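Local coordinates for aminotransferase TlmJ (Streptoalloteichus hindustanus, PDB 5UID), which probably catalyses pyridoxal 5'-phosphate-dependent amino-group transfer in natural-product biosynthesis, as a homodimeric member of the DegT/DnrJ/EryC1 aminotransferase family, at residues L67-L72 / N92-R97; K127-L132 / R151-V156; A273-Q278 / D368-I373; R322-T327 / C357-Q362. One frame throughout, in Å; residues are numbered along the deposited sequence. Where two conformers were deposited one is given.

Contact 1. Residues L67-L72 / N92-R97; sequences LSMELL and NAIAAR
M69 on helix 61-72 and I94 on helix 88-95 bring their CA atoms within 6.4 Å, while E70 lies next to R97 in the loop that follows the second helix. M69, a selenomethionine, makes the largest single contribution to the interface. With CG beside the backbone N (chi1 -66°), this carbon lies 3.9 Å from A93 CB, and M69 CB rests 3.6 Å from A93 O. The chain is bent at chi2 and chi3, and the selenium passes I94 CG1 obliquely, SE to CG1 being 4.0 Å; the methyl beyond it leads away from this helix. R97 is folded at its second and third torsions, and its CD meets E70 CG at 3.8 Å with the two chains crossing at about a right angle. M69 O lies at the edge of the R97 guanidinium, near its plane. The E70 carboxylate is turned 76° from that guanidinium, and E70 OE2 stays 5.6 Å from R97 NE, forming its salt bridge with R243 instead. F241 of the second subunit packs on A95 and A96. No hydrogen bond links the segments, implying cohesion mainly by van der Waals packing, partly of carbon against carbonyl oxygen, with at most modest attraction between the opposite charges.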
loop_
_atom_site.group_PDB
_atom_site.type_symbol
_atom_site.label_atom_id
_atom_site.label_comp_id
_atom_site.label_asym_id
_atom_site.label_seq_id
_atom_site.Cartn_x
_atom_site.Cartn_y
_atom_site.Cartn_z
ATOM N N LEU A 67 3.610 -0.306 11.133
ATOM C CA LEU A 67 3.835 1.039 11.652
ATOM C C LEU A 67 3.755 1.067 13.172
ATOM O O LEU A 67 4.557 1.741 13.829
ATOM C CB LEU A 67 2.826 2.018 11.052
ATOM C CG LEU A 67 2.999 2.394 9.582
ATOM C CD1 LEU A 67 1.837 3.256 9.113
ATOM C CD2 LEU A 67 4.323 3.106 9.365
ATOM N N SER A 68 2.796 0.340 13.751
ATOM C CA SER A 68 2.634 0.370 15.201
ATOM C C SER A 68 3.860 -0.201 15.905
ATOM O O SER A 68 4.294 0.326 16.936
ATOM C CB SER A 68 1.371 -0.390 15.609
ATOM O OG SER A 68 1.502 -1.775 15.357
HETATM N N MSE A 69 4.440 -1.266 15.358
HETATM C CA MSE A 69 5.653 -1.844 15.930
HETATM C C MSE A 69 6.829 -0.882 15.783
HETATM O O MSE A 69 7.734 -0.866 16.616
HETATM C CB MSE A 69 5.978 -3.188 15.276
HETATM C CG MSE A 69 4.955 -4.286 15.560
HETATM SE SE MSE A 69 4.705 -4.633 17.472
HETATM C CE MSE A 69 2.839 -4.091 17.633
ATOM N N GLU A 70 6.813 -0.080 14.715
ATOM C CA GLU A 70 7.838 0.947 14.551
ATOM C C GLU A 70 7.641 2.077 15.554
ATOM O O GLU A 70 8.591 2.498 16.226
ATOM C CB GLU A 70 7.819 1.490 13.120
ATOM C CG GLU A 70 8.252 0.486 12.063
ATOM C CD GLU A 70 8.072 1.013 10.651
ATOM O OE1 GLU A 70 7.778 2.217 10.496
ATOM O OE2 GLU A 70 8.223 0.222 9.696
ATOM N N LEU A 71 6.408 2.573 15.676
ATOM C CA LEU A 71 6.141 3.693 16.574
ATOM C C LEU A 71 6.400 3.314 18.027
ATOM O O LEU A 71 6.874 4.139 18.816
ATOM C CB LEU A 71 4.703 4.177 16.390
ATOM C CG LEU A 71 4.389 4.784 15.021
ATOM C CD1 LEU A 71 2.894 4.928 14.834
ATOM C CD2 LEU A 71 5.080 6.131 14.868
ATOM N N LEU A 72 6.097 2.068 18.399
ATOM C CA LEU A 72 6.331 1.623 19.769
ATOM C C LEU A 72 7.806 1.379 20.054
ATOM O O LEU A 72 8.189 1.272 21.223
ATOM C CB LEU A 72 5.521 0.359 20.054
ATOM C CG LEU A 72 4.002 0.532 20.119
ATOM C CD1 LEU A 72 3.322 -0.818 20.267
ATOM C CD2 LEU A 72 3.617 1.455 21.263
ATOM N N ASN A 92 4.969 -10.924 11.285
ATOM C CA ASN A 92 6.001 -10.348 10.430
ATOM C C ASN A 92 6.343 -8.929 10.867
ATOM O O ASN A 92 7.509 -8.520 10.816
ATOM C CB ASN A 92 5.550 -10.368 8.967
ATOM C CG ASN A 92 5.705 -11.738 8.324
ATOM O OD1 ASN A 92 6.093 -12.706 8.979
ATOM N ND2 ASN A 92 5.396 -11.824 7.034
ATOM N N ALA A 93 5.339 -8.166 11.311
ATOM C CA ALA A 93 5.597 -6.813 11.789
ATOM C C ALA A 93 6.526 -6.813 12.995
ATOM O O ALA A 93 7.273 -5.850 13.204
ATOM C CB ALA A 93 4.280 -6.116 12.131
ATOM N N ILE A 94 6.498 -7.881 13.792
ATOM C CA ILE A 94 7.367 -7.975 14.960
ATOM C C ILE A 94 8.774 -8.394 14.554
ATOM O O ILE A 94 9.761 -7.736 14.901
ATOM C CB ILE A 94 6.762 -8.951 15.988
ATOM C CG1 ILE A 94 5.391 -8.450 16.455
ATOM C CG2 ILE A 94 7.707 -9.145 17.172
ATOM C CD1 ILE A 94 4.483 -9.548 16.963
ATOM N N ALA A 95 8.885 -9.494 13.807
ATOM C CA ALA A 95 10.191 -10.044 13.469
ATOM C C ALA A 95 10.977 -9.162 12.503
ATOM O O ALA A 95 12.210 -9.240 12.484
ATOM C CB ALA A 95 10.029 -11.447 12.882
ATOM N N ALA A 96 10.303 -8.329 11.704
ATOM C CA ALA A 96 11.022 -7.471 10.767
ATOM C C ALA A 96 11.821 -6.393 11.488
ATOM O O ALA A 96 12.838 -5.924 10.965
ATOM C CB ALA A 96 10.052 -6.830 9.774
ATOM N N ARG A 97 11.383 -5.989 12.677
ATOM C CA ARG A 97 12.114 -5.012 13.475
ATOM C C ARG A 97 13.259 -5.631 14.267
ATOM O O ARG A 97 13.989 -4.898 14.946
ATOM C CB ARG A 97 11.158 -4.296 14.431
ATOM C CG ARG A 97 10.117 -3.431 13.738
ATOM C CD ARG A 97 10.228 -1.989 14.195
ATOM N NE ARG A 97 11.537 -1.423 13.886
ATOM C CZ ARG A 97 12.021 -0.313 14.434
ATOM N NH1 ARG A 97 11.306 0.355 15.331
ATOM N NH2 ARG A 97 13.225 0.128 14.092
#

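Contact 2. Residues K127-L132 / R151-V156; sequences KAVVVL and RGVPLV
V129 of strand 126-132 pairs in parallel with L155 of strand 155-158, and its side chain shows how one side of the pairing is filled. V129 CB lies 3.9 Å from L155 CD1. CG1, anti to the backbone N (chi1 174°), meets the same methyl at 3.8 Å, V129 CG1 to L155 CD1. The other branch turns to the loop before the strand, V129 CG2 standing 3.7 Å from V153 CG1 with the two side chains nearly perpendicular. C148 of helix 141-151 touches both V129 and L155, so this is the side that the connecting helix of the beta-alpha-beta unit covers. On the reverse side V130 and V156 lie alongside each other, pointing the same way, with V130 CG2 4.0 Å from V156 CB; M69 of helix 61-72 packs on both. The backbones are joined by V129 N to P154 O, V156 N to V129 O and V131 N to V156 O. The middle bond, 2.7 Å long, is almost straight, 178° at its hydrogen. Three main-chain bonds thus join the segments, while the aliphatic carbons of V129 and L155 pack against helix 141-151 and those of V130 and V156 against helix 61-72.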
loop_
_atom_site.group_PDB
_atom_site.type_symbol
_atom_site.label_atom_id
_atom_site.label_comp_id
_atom_site.label_asym_id
_atom_site.label_seq_id
_atom_site.Cartn_x
_atom_site.Cartn_y
_atom_site.Cartn_z
ATOM N N LYS A 127 7.473 -5.944 25.122
ATOM C CA LYS A 127 7.272 -4.535 24.817
ATOM C C LYS A 127 5.900 -4.227 24.236
ATOM O O LYS A 127 5.550 -3.048 24.119
ATOM C CB LYS A 127 8.352 -4.042 23.843
ATOM C CG LYS A 127 9.764 -4.119 24.401
ATOM C CD LYS A 127 9.918 -3.285 25.662
ATOM C CE LYS A 127 11.347 -3.349 26.186
ATOM N NZ LYS A 127 11.542 -2.484 27.381
ATOM N N ALA A 128 5.120 -5.240 23.873
ATOM C CA ALA A 128 3.785 -5.020 23.335
ATOM C C ALA A 128 3.025 -6.337 23.353
ATOM O O ALA A 128 3.616 -7.417 23.440
ATOM C CB ALA A 128 3.829 -4.449 21.913
ATOM N N VAL A 129 1.704 -6.228 23.279
ATOM C CA VAL A 129 0.816 -7.372 23.127
ATOM C C VAL A 129 -0.119 -7.079 21.963
ATOM O O VAL A 129 -0.700 -5.990 21.888
ATOM C CB VAL A 129 0.016 -7.657 24.412
ATOM C CG1 VAL A 129 -1.009 -8.757 24.171
ATOM C CG2 VAL A 129 0.952 -8.044 25.548
ATOM N N VAL A 130 -0.249 -8.037 21.049
ATOM C CA VAL A 130 -1.142 -7.921 19.903
ATOM C C VAL A 130 -2.205 -8.999 20.026
ATOM O O VAL A 130 -1.884 -10.171 20.256
ATOM C CB VAL A 130 -0.386 -8.048 18.567
ATOM C CG1 VAL A 130 -1.348 -7.886 17.395
ATOM C CG2 VAL A 130 0.728 -7.021 18.490
ATOM N N VAL A 131 -3.466 -8.604 19.885
ATOM C CA VAL A 131 -4.584 -9.533 19.956
ATOM C C VAL A 131 -5.568 -9.186 18.845
ATOM O O VAL A 131 -5.634 -8.043 18.382
ATOM C CB VAL A 131 -5.262 -9.495 21.346
ATOM C CG1 VAL A 131 -6.112 -8.240 21.504
ATOM C CG2 VAL A 131 -6.085 -10.746 21.582
ATOM N N LEU A 132 -6.311 -10.189 18.394
ATOM C CA LEU A 132 -7.430 -9.985 17.488
ATOM C C LEU A 132 -8.719 -10.414 18.182
ATOM O O LEU A 132 -8.717 -10.849 19.337
ATOM C CB LEU A 132 -7.221 -10.731 16.164
ATOM C CG LEU A 132 -6.856 -12.218 16.129
ATOM C CD1 LEU A 132 -8.061 -13.121 16.373
ATOM C CD2 LEU A 132 -6.201 -12.550 14.794
ATOM N N ARG A 151 0.520 -4.262 33.802
ATOM C CA ARG A 151 1.913 -4.574 33.502
ATOM C C ARG A 151 2.639 -3.440 32.786
ATOM O O ARG A 151 3.853 -3.544 32.576
ATOM C CB ARG A 151 1.995 -5.850 32.656
ATOM C CG ARG A 151 1.430 -7.086 33.332
ATOM C CD ARG A 151 2.228 -7.460 34.573
ATOM N NE ARG A 151 1.765 -8.721 35.147
ATOM C CZ ARG A 151 2.238 -9.914 34.803
ATOM N NH1 ARG A 151 3.193 -10.009 33.888
ATOM N NH2 ARG A 151 1.759 -11.011 35.372
ATOM N N GLY A 152 1.940 -2.371 32.413
ATOM C CA GLY A 152 2.570 -1.294 31.675
ATOM C C GLY A 152 2.971 -1.649 30.262
ATOM O O GLY A 152 3.879 -1.024 29.710
ATOM N N VAL A 153 2.315 -2.629 29.660
ATOM C CA VAL A 153 2.656 -3.115 28.326
ATOM C C VAL A 153 1.643 -2.549 27.333
ATOM O O VAL A 153 0.434 -2.691 27.558
ATOM C CB VAL A 153 2.669 -4.653 28.275
ATOM C CG1 VAL A 153 2.830 -5.137 26.846
ATOM C CG2 VAL A 153 3.787 -5.197 29.160
ATOM N N PRO A 154 2.085 -1.905 26.255
ATOM C CA PRO A 154 1.132 -1.411 25.254
ATOM C C PRO A 154 0.381 -2.558 24.592
ATOM O O PRO A 154 0.951 -3.607 24.284
ATOM C CB PRO A 154 2.023 -0.667 24.251
ATOM C CG PRO A 154 3.270 -0.345 25.010
ATOM C CD PRO A 154 3.464 -1.485 25.963
ATOM N N LEU A 155 -0.914 -2.346 24.374
ATOM C CA LEU A 155 -1.785 -3.339 23.758
ATOM C C LEU A 155 -2.202 -2.853 22.377
ATOM O O LEU A 155 -2.752 -1.754 22.241
ATOM C CB LEU A 155 -3.016 -3.600 24.624
ATOM C CG LEU A 155 -4.052 -4.534 24.002
ATOM C CD1 LEU A 155 -3.455 -5.912 23.771
ATOM C CD2 LEU A 155 -5.293 -4.619 24.878
ATOM N N VAL A 156 -1.944 -3.672 21.361
ATOM C CA VAL A 156 -2.335 -3.388 19.986
ATOM C C VAL A 156 -3.462 -4.337 19.609
ATOM O O VAL A 156 -3.343 -5.555 19.783
ATOM C CB VAL A 156 -1.147 -3.531 19.018
ATOM C CG1 VAL A 156 -1.587 -3.227 17.593
ATOM C CG2 VAL A 156 -0.009 -2.609 19.435
#

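Contact 3. Residues A273-Q278 / D368-I373; sequences AERYDQ and DVETVI
R275 and Y276 of helix 249-280 carry a helix-helix packing contact against V369, E370, V372 and I373 of helix 366-383, the last helix of the modelled chain. The axes of the two short segments approach to 10.3 Å and run in the same general direction, with a signed crossing angle of -33°. A salt bridge borders the interface. R275 grips E370 side-on with two nitrogens: NE donates to OE2 at 2.6 Å and NH2 to OE1 at 2.9 Å, and each oxygen uses its syn lone pair. OE2 lies near the guanidinium plane, whereas OE1 is tilted from it, as expected from carboxylate and guanidinium planes 27° apart. I373 CD1 sits over the centre of one guanidinium face, 3.7 Å from R275 CZ. R275 CG, anti to the backbone N (chi1 175°), rests on V369 CG1.

Further in, the Y276 ring meets aliphatic groups across this contact, and outside it the ring of Y303. I373 CG1 reaches the ring edge 3.5 Å from Y276 CD1, and V369 CG1 comes obliquely to 3.6 Å from Y276 CE1. V372 CG1 lies 3.6 Å from Y276 OH, a hydroxyl that is also hydrogen-bonded to P359 O. The buried phenol thus has its polar tip satisfied, while the two-point ion pair beside this packing would restrict rotation of both charged groups and the methyl over the guanidinium adds apolar contact to its face.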
loop_
_atom_site.group_PDB
_atom_site.type_symbol
_atom_site.label_atom_id
_atom_site.label_comp_id
_atom_site.label_asym_id
_atom_site.label_seq_id
_atom_site.Cartn_x
_atom_site.Cartn_y
_atom_site.Cartn_z
ATOM N N ALA A 273 -25.975 -16.341 10.577
ATOM C CA ALA A 273 -25.401 -17.153 11.646
ATOM C C ALA A 273 -26.479 -17.735 12.551
ATOM O O ALA A 273 -26.331 -18.857 13.051
ATOM C CB ALA A 273 -24.408 -16.325 12.461
ATOM N N GLU A 274 -27.569 -16.997 12.768
ATOM C CA GLU A 274 -28.663 -17.529 13.572
ATOM C C GLU A 274 -29.384 -18.656 12.842
ATOM O O GLU A 274 -29.772 -19.655 13.460
ATOM C CB GLU A 274 -29.629 -16.406 13.946
ATOM C CG GLU A 274 -29.030 -15.406 14.923
ATOM C CD GLU A 274 -29.938 -14.223 15.196
ATOM O OE1 GLU A 274 -30.910 -14.026 14.435
ATOM O OE2 GLU A 274 -29.675 -13.488 16.172
ATOM N N ARG A 275 -29.567 -18.518 11.527
ATOM C CA ARG A 275 -30.102 -19.627 10.743
ATOM C C ARG A 275 -29.157 -20.821 10.777
ATOM O O ARG A 275 -29.603 -21.972 10.860
ATOM C CB ARG A 275 -30.362 -19.179 9.304
ATOM C CG ARG A 275 -30.801 -20.302 8.377
ATOM C CD ARG A 275 -32.149 -20.883 8.790
ATOM N NE ARG A 275 -32.471 -22.098 8.043
ATOM C CZ ARG A 275 -32.415 -23.326 8.550
ATOM N NH1 ARG A 275 -32.062 -23.507 9.815
ATOM N NH2 ARG A 275 -32.719 -24.373 7.794
ATOM N N TYR A 276 -27.847 -20.566 10.715
ATOM C CA TYR A 276 -26.869 -21.636 10.894
ATOM C C TYR A 276 -27.037 -22.304 12.253
ATOM O O TYR A 276 -27.048 -23.537 12.356
ATOM C CB TYR A 276 -25.448 -21.087 10.751
ATOM C CG TYR A 276 -24.958 -20.890 9.334
ATOM C CD1 TYR A 276 -25.627 -21.451 8.254
ATOM C CD2 TYR A 276 -23.808 -20.151 9.081
ATOM C CE1 TYR A 276 -25.168 -21.271 6.957
ATOM C CE2 TYR A 276 -23.344 -19.964 7.794
ATOM C CZ TYR A 276 -24.025 -20.527 6.735
ATOM O OH TYR A 276 -23.554 -20.338 5.453
ATOM N N ASP A 277 -27.161 -21.499 13.314
ATOM C CA ASP A 277 -27.374 -22.053 14.647
ATOM C C ASP A 277 -28.613 -22.937 14.685
ATOM O O ASP A 277 -28.600 -24.011 15.293
ATOM C CB ASP A 277 -27.496 -20.929 15.678
ATOM C CG ASP A 277 -26.196 -20.170 15.883
ATOM O OD1 ASP A 277 -25.118 -20.711 15.552
ATOM O OD2 ASP A 277 -26.257 -19.028 16.386
ATOM N N GLN A 278 -29.693 -22.505 14.029
ATOM C CA GLN A 278 -30.928 -23.279 14.053
ATOM C C GLN A 278 -30.760 -24.623 13.354
ATOM O O GLN A 278 -31.232 -25.651 13.854
ATOM C CB GLN A 278 -32.060 -22.478 13.408
ATOM C CG GLN A 278 -33.409 -23.179 13.433
ATOM C CD GLN A 278 -34.479 -22.411 12.680
ATOM O OE1 GLN A 278 -34.189 -21.710 11.711
ATOM N NE2 GLN A 278 -35.723 -22.535 13.128
ATOM N N ASP A 368 -28.283 -20.030 -0.761
ATOM C CA ASP A 368 -26.913 -20.392 -0.405
ATOM C C ASP A 368 -26.833 -20.896 1.030
ATOM O O ASP A 368 -26.157 -21.894 1.309
ATOM C CB ASP A 368 -25.984 -19.193 -0.596
ATOM C CG ASP A 368 -25.884 -18.754 -2.045
ATOM O OD1 ASP A 368 -25.950 -19.624 -2.940
ATOM O OD2 ASP A 368 -25.734 -17.538 -2.288
ATOM N N VAL A 369 -27.518 -20.214 1.952
ATOM C CA VAL A 369 -27.469 -20.593 3.363
ATOM C C VAL A 369 -28.044 -21.989 3.562
ATOM O O VAL A 369 -27.489 -22.803 4.309
ATOM C CB VAL A 369 -28.209 -19.548 4.218
ATOM C CG1 VAL A 369 -28.258 -19.985 5.675
ATOM C CG2 VAL A 369 -27.540 -18.192 4.086
ATOM N N GLU A 370 -29.161 -22.290 2.895
ATOM C CA GLU A 370 -29.746 -23.621 3.005
ATOM C C GLU A 370 -28.877 -24.674 2.327
ATOM O O GLU A 370 -28.852 -25.829 2.768
ATOM C CB GLU A 370 -31.159 -23.627 2.417
ATOM C CG GLU A 370 -32.131 -22.697 3.135
ATOM C CD GLU A 370 -32.327 -23.063 4.596
ATOM O OE1 GLU A 370 -32.265 -24.267 4.928
ATOM O OE2 GLU A 370 -32.540 -22.146 5.417
ATOM N N THR A 371 -28.160 -24.300 1.264
ATOM C CA THR A 371 -27.230 -25.234 0.636
ATOM C C THR A 371 -26.086 -25.589 1.579
ATOM O O THR A 371 -25.668 -26.751 1.647
ATOM C CB THR A 371 -26.685 -24.642 -0.665
ATOM O OG1 THR A 371 -27.775 -24.302 -1.531
ATOM C CG2 THR A 371 -25.783 -25.643 -1.375
ATOM N N VAL A 372 -25.573 -24.604 2.321
ATOM C CA VAL A 372 -24.488 -24.866 3.262
ATOM C C VAL A 372 -24.969 -25.768 4.393
ATOM O O VAL A 372 -24.323 -26.767 4.728
ATOM C CB VAL A 372 -23.912 -23.543 3.801
ATOM C CG1 VAL A 372 -22.951 -23.810 4.952
ATOM C CG2 VAL A 372 -23.209 -22.781 2.690
ATOM N N ILE A 373 -26.114 -25.431 4.995
ATOM C CA ILE A 373 -26.645 -26.235 6.093
ATOM C C ILE A 373 -26.915 -27.661 5.632
ATOM O O ILE A 373 -26.595 -28.627 6.336
ATOM C CB ILE A 373 -27.915 -25.581 6.669
ATOM C CG1 ILE A 373 -27.591 -24.210 7.262
ATOM C CG2 ILE A 373 -28.551 -26.483 7.720
ATOM C CD1 ILE A 373 -28.811 -23.452 7.739
#

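Contact 4. Residues R322-T327 / C357-Q362; sequences RGVYTT and CLPLHQ. With SO4 (sulfate ion), chain E.
T327 and C357 form a single antiparallel bridge, a hydrogen-bonded pair that attaches the loop after helix 309-321 to strand 355-358. The two bonds are unequal. C357 N donates to T327 O at 2.9 Å, almost in line with the carbonyl, but the return bond from T327 N to C357 O is weak at 3.5 Å. Residues before T327 pack on those after C357: T326 CG2 and L358 CD2 lie 4.0 Å apart in side chains running alongside each other, and V324 CG1 stands 4.1 Å from P359 CG, the two crossing at about a right angle. The same ring carbon, P359 CG, also comes within 3.4 Å of Y325 O.

On T327, OG1 is anti to the backbone N (chi1 -173°) and donates to O1 of a sulfate ion at 2.9 Å. This ion, probably from the crystallisation liquor, is also bonded by R329. Y325 OH lies 2.5 Å from the same sulfate O1, although that bond is doubtful because the tyrosine was modelled in two conformers. In the conformer given, its ring meets W233 of the second subunit.

G323, with positive phi, is the C-prime residue of the Schellman motif that ends helix 309-321. The chain then runs back beside it, T326 packing on A316 and L319. L358 touches Y303 and V305 of strand 303-306, the antiparallel partner of strand 355-358.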
loop_
_atom_site.group_PDB
_atom_site.type_symbol
_atom_site.label_atom_id
_atom_site.label_comp_id
_atom_site.label_asym_id
_atom_site.label_seq_id
_atom_site.Cartn_x
_atom_site.Cartn_y
_atom_site.Cartn_z
ATOM N N ARG A 322 -19.009 -30.265 -3.594
ATOM C CA ARG A 322 -20.425 -29.933 -3.678
ATOM C C ARG A 322 -20.671 -28.457 -3.961
ATOM O O ARG A 322 -21.826 -28.021 -3.950
ATOM C CB ARG A 322 -21.137 -30.335 -2.384
ATOM C CG ARG A 322 -20.973 -31.800 -1.999
ATOM C CD ARG A 322 -21.861 -32.710 -2.827
ATOM N NE ARG A 322 -21.974 -34.038 -2.231
ATOM C CZ ARG A 322 -21.165 -35.056 -2.509
ATOM N NH1 ARG A 322 -20.178 -34.903 -3.380
ATOM N NH2 ARG A 322 -21.345 -36.227 -1.914
ATOM N N GLY A 323 -19.621 -27.684 -4.215
ATOM C CA GLY A 323 -19.773 -26.271 -4.488
ATOM C C GLY A 323 -19.841 -25.381 -3.270
ATOM O O GLY A 323 -20.402 -24.283 -3.358
ATOM N N VAL A 324 -19.288 -25.806 -2.138
ATOM C CA VAL A 324 -19.296 -25.018 -0.908
ATOM C C VAL A 324 -17.847 -24.846 -0.473
ATOM O O VAL A 324 -17.231 -25.783 0.047
ATOM C CB VAL A 324 -20.143 -25.667 0.194
ATOM C CG1 VAL A 324 -19.991 -24.902 1.503
ATOM C CG2 VAL A 324 -21.604 -25.728 -0.228
ATOM N N TYR A 325 -17.296 -23.654 -0.663
ATOM C CA TYR A 325 -15.924 -23.403 -0.257
ATOM C C TYR A 325 -15.841 -23.246 1.257
ATOM O O TYR A 325 -16.712 -22.635 1.884
ATOM C CB TYR A 325 -15.377 -22.157 -0.951
ATOM C CG TYR A 325 -13.874 -22.045 -0.882
ATOM C CD1 TYR A 325 -13.065 -22.810 -1.710
ATOM C CD2 TYR A 325 -13.266 -21.184 0.017
ATOM C CE1 TYR A 325 -11.687 -22.712 -1.651
ATOM C CE2 TYR A 325 -11.892 -21.078 0.087
ATOM C CZ TYR A 325 -11.105 -21.842 -0.746
ATOM O OH TYR A 325 -9.736 -21.734 -0.675
ATOM N N THR A 326 -14.798 -23.830 1.842
ATOM C CA THR A 326 -14.503 -23.696 3.265
ATOM C C THR A 326 -13.005 -23.483 3.414
ATOM O O THR A 326 -12.229 -23.758 2.496
ATOM C CB THR A 326 -14.928 -24.915 4.101
ATOM O OG1 THR A 326 -14.312 -26.101 3.586
ATOM C CG2 THR A 326 -16.440 -25.076 4.121
ATOM N N THR A 327 -12.600 -22.996 4.584
ATOM C CA THR A 327 -11.189 -22.772 4.870
ATOM C C THR A 327 -11.009 -22.700 6.380
ATOM O O THR A 327 -11.968 -22.815 7.147
ATOM C CB THR A 327 -10.673 -21.496 4.194
ATOM O OG1 THR A 327 -9.254 -21.402 4.373
ATOM C CG2 THR A 327 -11.332 -20.263 4.800
ATOM N N CYS A 357 -14.234 -23.130 8.864
ATOM C CA CYS A 357 -14.995 -21.898 8.709
ATOM C C CYS A 357 -15.936 -22.018 7.516
ATOM O O CYS A 357 -15.499 -22.329 6.404
ATOM C CB CYS A 357 -14.056 -20.705 8.530
ATOM S SG CYS A 357 -12.896 -20.481 9.899
ATOM N N LEU A 358 -17.223 -21.767 7.754
ATOM C CA LEU A 358 -18.267 -21.865 6.747
ATOM C C LEU A 358 -18.525 -20.508 6.107
ATOM O O LEU A 358 -18.242 -19.466 6.705
ATOM C CB LEU A 358 -19.554 -22.396 7.377
ATOM C CG LEU A 358 -19.471 -23.712 8.151
ATOM C CD1 LEU A 358 -20.859 -24.129 8.610
ATOM C CD2 LEU A 358 -18.820 -24.806 7.318
ATOM N N PRO A 359 -19.059 -20.490 4.885
ATOM C CA PRO A 359 -19.359 -19.213 4.222
ATOM C C PRO A 359 -20.225 -18.307 5.086
ATOM O O PRO A 359 -21.266 -18.715 5.603
ATOM C CB PRO A 359 -20.096 -19.648 2.951
ATOM C CG PRO A 359 -19.571 -21.010 2.666
ATOM C CD PRO A 359 -19.340 -21.644 4.009
ATOM N N LEU A 360 -19.781 -17.060 5.243
ATOM C CA LEU A 360 -20.523 -16.078 6.034
ATOM C C LEU A 360 -20.203 -14.694 5.477
ATOM O O LEU A 360 -19.116 -14.162 5.724
ATOM C CB LEU A 360 -20.171 -16.181 7.510
ATOM C CG LEU A 360 -20.857 -15.163 8.424
ATOM C CD1 LEU A 360 -22.369 -15.316 8.356
ATOM C CD2 LEU A 360 -20.358 -15.304 9.855
ATOM N N HIS A 361 -21.150 -14.123 4.735
ATOM C CA HIS A 361 -21.028 -12.773 4.202
ATOM C C HIS A 361 -22.405 -12.326 3.733
ATOM O O HIS A 361 -23.296 -13.149 3.503
ATOM C CB HIS A 361 -20.008 -12.696 3.060
ATOM C CG HIS A 361 -20.264 -13.671 1.954
ATOM N ND1 HIS A 361 -21.198 -13.447 0.965
ATOM C CD2 HIS A 361 -19.712 -14.878 1.683
ATOM C CE1 HIS A 361 -21.207 -14.471 0.130
ATOM N NE2 HIS A 361 -20.317 -15.355 0.545
ATOM N N GLN A 362 -22.567 -11.008 3.591
ATOM C CA GLN A 362 -23.881 -10.460 3.273
ATOM C C GLN A 362 -24.286 -10.671 1.821
ATOM O O GLN A 362 -25.391 -10.260 1.449
ATOM C CB GLN A 362 -23.939 -8.967 3.614
ATOM C CG GLN A 362 -23.033 -8.078 2.780
ATOM C CD GLN A 362 -21.616 -8.028 3.313
ATOM O OE1 GLN A 362 -21.269 -8.740 4.258
ATOM N NE2 GLN A 362 -20.790 -7.178 2.716
HETATM S S SO4 E . -7.567 -20.241 1.403
HETATM O O1 SO4 E . -8.714 -21.128 1.568
HETATM O O2 SO4 E . -6.788 -20.211 2.638
HETATM O O3 SO4 E . -8.039 -18.894 1.090
HETATM O O4 SO4 E . -6.730 -20.733 0.312
#

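From the N terminus, contact 1 closes a short loop that includes strand 79-83, and contact 2 then closes the beta-alpha-beta unit built on helix 141-151. The two follow in series but touch: besides M69, L72 of helix 61-72 packs on the central mixed sheet, L72 CD1 against V156 CG2. Much later, contact 3 closes a loop of 89 residues, and contact 4 is nested inside it. These two also meet, V372 of helix 366-383 packing on V324 and P359. The pairs lie on opposite sides of the chain's centre, contacts 1 and 3 being about 40 Å apart between centres; contacts 1 and 4 both reach the second subunit.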